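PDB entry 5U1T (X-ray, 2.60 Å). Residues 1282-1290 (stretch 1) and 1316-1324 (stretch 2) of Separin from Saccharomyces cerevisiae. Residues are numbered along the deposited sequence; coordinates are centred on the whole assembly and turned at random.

Stretch 1, residues 1282-1290: FIKVEDWVI
Stretch 2 1316-1324: DILLFHGEE

How do the two backbones run where they meet? Stretch 1 begins extended, with phi/psi near -69/122 at I1283 and -88/145 at V1285, and turns helical at D1287, E1286 (-60/152) occupying the N-cap position. Its helix starts with V1289 N bonded to E1286 O at 3.2 Å, while I1290 N to E1286 O, at 3.4 Å, is weak. Stretch 2 opens with the end of a helix that begins earlier in the chain, regular from D1316 through F1320 and carrying the F1320 N to D1316 O bond of 3.0 Å, and continues as loop or turn. The extended segment lies beside this helix end, with the CA atoms of I1283 and L1318 6.5 Å apart and those of V1285 and I1317 7.6 Å apart. The register therefore runs backward: two residues forward in stretch 1 correspond to one residue back in stretch 2.

How does the helix of stretch 2 end? H1321, at -84/9, is the first residue to leave helical angles, and its backbone N makes a weak bond of 3.4 Å to I1317 O. Its side chain (chi1 -85°, chi2 100°) folds back so that ND1 donates to the same I1317 O at 3.3 Å. G1322 then adopts 104/4, where a CB would be jammed against the preceding carbonyl oxygen, so glycine suits the turn. G1322 N reaches L1319 O at 3.0 Å and E1323 N reaches L1318 O at 2.7 Å, drawing the chain back over the helix end.

What does I1283 do at this end? It gives up 110 Å² to stretch 2, the largest share of any residue here, and its CA-to-CB bond points toward the helix. With chi1 m (-62°) and chi2 t (165°), its CD1 packs 3.4 Å from H1321 CB, 3.6 Å from L1318 O and 3.9 Å from E1323 CB. Closer to its backbone, I1283 CB meets L1318 CD2 at 3.7 Å. Isoleucine suits this place because its CB lies against L1318 while its CD1, at the end of the longer branch, reaches the turn. E1323 (chi1 and chi2 both t) offers aliphatic carbon here, while its two carboxylate oxygens are hydrogen-bonded elsewhere in the structure.

Which side chains carry the contact onward to the helix of stretch 1? V1285, with chi1 t (167°), places CG2 4.1 Å from L1318 CD2 and CG1 4.2 Å from I1317 CD1. The CA-to-CB bond of I1317 (chi1 m, chi2 t) points toward stretch 1, and its CD1 also meets V1289 CG2 at 4.0 Å, V1289 having chi1 t (175°). L1318 starts sideways, but with chi1 m and chi2 t its end comes nearer, and CD2 serves both I1283 and V1285. All four are buried aliphatic residues with no polar side-chain atoms needing a partner, which suits a contact without hydrogen bonds. The CA-to-CB bond of K1284, between I1283 and V1285, points away, and the residue is exposed, which suits its charge.

What, then, holds the pair together? No hydrogen bond crosses between the stretches; the joint is apolar packing that buries 350 Å² in all, both sides summed.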

# COMPACT_ATOMS: atom_id res chain seq x y z
N PHE A 1282 45.43 8.78 55.80
CA PHE A 1282 45.17 7.44 55.28
C PHE A 1282 43.79 7.34 54.65
O PHE A 1282 42.84 7.95 55.14
CB PHE A 1282 45.29 6.37 56.36
CG PHE A 1282 46.68 6.18 56.90
CD1 PHE A 1282 47.79 6.75 56.26
CD2 PHE A 1282 46.88 5.45 58.05
CE1 PHE A 1282 49.06 6.58 56.79
CE2 PHE A 1282 48.15 5.28 58.58
CZ PHE A 1282 49.24 5.84 57.95
N ILE A 1283 43.69 6.56 53.58
CA ILE A 1283 42.38 6.27 52.99
C ILE A 1283 41.55 5.39 53.92
O ILE A 1283 41.96 4.29 54.25
CB ILE A 1283 42.50 5.55 51.65
CG1 ILE A 1283 43.21 6.42 50.65
CG2 ILE A 1283 41.14 5.18 51.12
CD1 ILE A 1283 43.66 5.64 49.46
N LYS A 1284 40.37 5.85 54.31
CA LYS A 1284 39.53 5.06 55.18
C LYS A 1284 38.49 4.29 54.36
O LYS A 1284 37.87 4.83 53.45
CB LYS A 1284 38.86 5.96 56.24
CG LYS A 1284 39.88 6.68 57.19
CD LYS A 1284 40.29 5.86 58.46
CE LYS A 1284 41.28 6.65 59.37
NZ LYS A 1284 41.26 6.29 60.86
N VAL A 1285 38.34 3.01 54.68
CA VAL A 1285 37.44 2.10 53.98
C VAL A 1285 36.06 2.14 54.61
O VAL A 1285 35.94 2.31 55.80
CB VAL A 1285 37.99 0.65 54.02
CG1 VAL A 1285 36.97 -0.32 53.60
CG2 VAL A 1285 39.21 0.52 53.13
N GLU A 1286 35.01 2.01 53.81
CA GLU A 1286 33.63 1.98 54.33
C GLU A 1286 33.37 0.84 55.32
O GLU A 1286 33.99 -0.22 55.25
CB GLU A 1286 32.66 1.89 53.16
CG GLU A 1286 32.28 3.23 52.58
CD GLU A 1286 30.95 3.73 53.12
OE1 GLU A 1286 29.99 2.92 53.21
OE2 GLU A 1286 30.86 4.93 53.45
N ASP A 1287 32.43 1.05 56.24
CA ASP A 1287 32.18 0.06 57.29
C ASP A 1287 31.75 -1.29 56.74
O ASP A 1287 32.16 -2.33 57.29
CB ASP A 1287 31.09 0.55 58.25
CG ASP A 1287 31.61 1.54 59.26
OD1 ASP A 1287 32.83 1.78 59.28
OD2 ASP A 1287 30.79 2.08 60.02
N TRP A 1288 30.94 -1.30 55.69
CA TRP A 1288 30.35 -2.55 55.24
C TRP A 1288 31.43 -3.45 54.67
O TRP A 1288 31.25 -4.66 54.61
CB TRP A 1288 29.25 -2.32 54.21
CG TRP A 1288 29.72 -1.78 52.89
CD1 TRP A 1288 29.79 -0.47 52.55
CD2 TRP A 1288 30.18 -2.52 51.75
NE1 TRP A 1288 30.26 -0.34 51.27
CE2 TRP A 1288 30.52 -1.58 50.75
CE3 TRP A 1288 30.35 -3.89 51.47
CZ2 TRP A 1288 31.00 -1.96 49.49
CZ3 TRP A 1288 30.84 -4.26 50.21
CH2 TRP A 1288 31.16 -3.29 49.24
N VAL A 1289 32.55 -2.86 54.26
CA VAL A 1289 33.69 -3.64 53.76
C VAL A 1289 34.41 -4.30 54.93
O VAL A 1289 34.78 -5.48 54.86
CB VAL A 1289 34.68 -2.76 52.98
CG1 VAL A 1289 35.92 -3.55 52.58
CG2 VAL A 1289 33.99 -2.13 51.76
N ILE A 1290 34.61 -3.53 55.99
CA ILE A 1290 35.17 -4.02 57.23
C ILE A 1290 34.28 -5.12 57.79
O ILE A 1290 34.79 -6.15 58.22
CB ILE A 1290 35.34 -2.88 58.26
CG1 ILE A 1290 36.14 -1.73 57.64
CG2 ILE A 1290 36.02 -3.36 59.54
CD1 ILE A 1290 36.25 -0.50 58.53
N ASP A 1316 42.91 -3.44 47.00
CA ASP A 1316 42.48 -2.83 45.75
C ASP A 1316 41.81 -1.49 46.01
O ASP A 1316 42.11 -0.52 45.33
CB ASP A 1316 41.54 -3.77 44.99
CG ASP A 1316 42.29 -4.76 44.12
OD1 ASP A 1316 43.51 -4.64 43.97
OD2 ASP A 1316 41.63 -5.66 43.57
N ILE A 1317 40.92 -1.40 47.00
CA ILE A 1317 40.29 -0.11 47.31
C ILE A 1317 41.35 0.96 47.57
O ILE A 1317 41.27 2.06 47.04
CB ILE A 1317 39.38 -0.18 48.55
CG1 ILE A 1317 38.27 -1.22 48.37
CG2 ILE A 1317 38.82 1.21 48.87
CD1 ILE A 1317 37.23 -1.24 49.50
N LEU A 1318 42.34 0.63 48.38
CA LEU A 1318 43.39 1.58 48.67
C LEU A 1318 44.23 1.89 47.45
O LEU A 1318 44.63 3.03 47.24
CB LEU A 1318 44.28 1.06 49.80
CG LEU A 1318 43.48 0.64 51.03
CD1 LEU A 1318 44.40 -0.02 52.05
CD2 LEU A 1318 42.76 1.84 51.62
N LEU A 1319 44.50 0.87 46.63
CA LEU A 1319 45.31 1.06 45.42
C LEU A 1319 44.70 2.04 44.41
O LEU A 1319 45.40 2.93 43.91
CB LEU A 1319 45.57 -0.29 44.74
CG LEU A 1319 46.26 -0.22 43.37
CD1 LEU A 1319 47.53 0.59 43.49
CD2 LEU A 1319 46.55 -1.60 42.79
N PHE A 1320 43.41 1.88 44.11
CA PHE A 1320 42.79 2.67 43.04
C PHE A 1320 42.64 4.10 43.51
O PHE A 1320 42.69 5.02 42.71
CB PHE A 1320 41.45 2.08 42.61
CG PHE A 1320 41.55 0.64 42.18
CD1 PHE A 1320 42.64 0.20 41.44
CD2 PHE A 1320 40.57 -0.27 42.53
CE1 PHE A 1320 42.75 -1.12 41.05
CE2 PHE A 1320 40.67 -1.60 42.14
CZ PHE A 1320 41.77 -2.02 41.41
N HIS A 1321 42.50 4.27 44.81
CA HIS A 1321 42.45 5.61 45.37
C HIS A 1321 43.85 6.23 45.63
O HIS A 1321 43.94 7.29 46.24
CB HIS A 1321 41.66 5.62 46.67
CG HIS A 1321 40.19 5.75 46.48
ND1 HIS A 1321 39.33 4.67 46.53
CD2 HIS A 1321 39.42 6.83 46.24
CE1 HIS A 1321 38.10 5.08 46.33
NE2 HIS A 1321 38.12 6.39 46.15
N GLY A 1322 44.91 5.57 45.16
CA GLY A 1322 46.25 6.14 45.25
C GLY A 1322 47.23 5.62 46.31
O GLY A 1322 48.33 6.15 46.45
N GLU A 1323 46.84 4.60 47.07
CA GLU A 1323 47.76 4.05 48.07
C GLU A 1323 48.40 2.77 47.56
O GLU A 1323 47.77 1.71 47.57
CB GLU A 1323 47.05 3.78 49.40
CG GLU A 1323 48.00 3.58 50.54
CD GLU A 1323 47.29 3.08 51.78
OE1 GLU A 1323 47.61 1.96 52.23
OE2 GLU A 1323 46.41 3.82 52.30
N GLU A 1324 49.64 2.88 47.11
CA GLU A 1324 50.38 1.72 46.64
C GLU A 1324 50.92 0.88 47.78
O GLU A 1324 51.39 1.40 48.78
CB GLU A 1324 51.52 2.16 45.75
CG GLU A 1324 51.05 2.80 44.48
CD GLU A 1324 52.16 2.88 43.45
OE1 GLU A 1324 53.30 3.33 43.80
OE2 GLU A 1324 51.89 2.48 42.29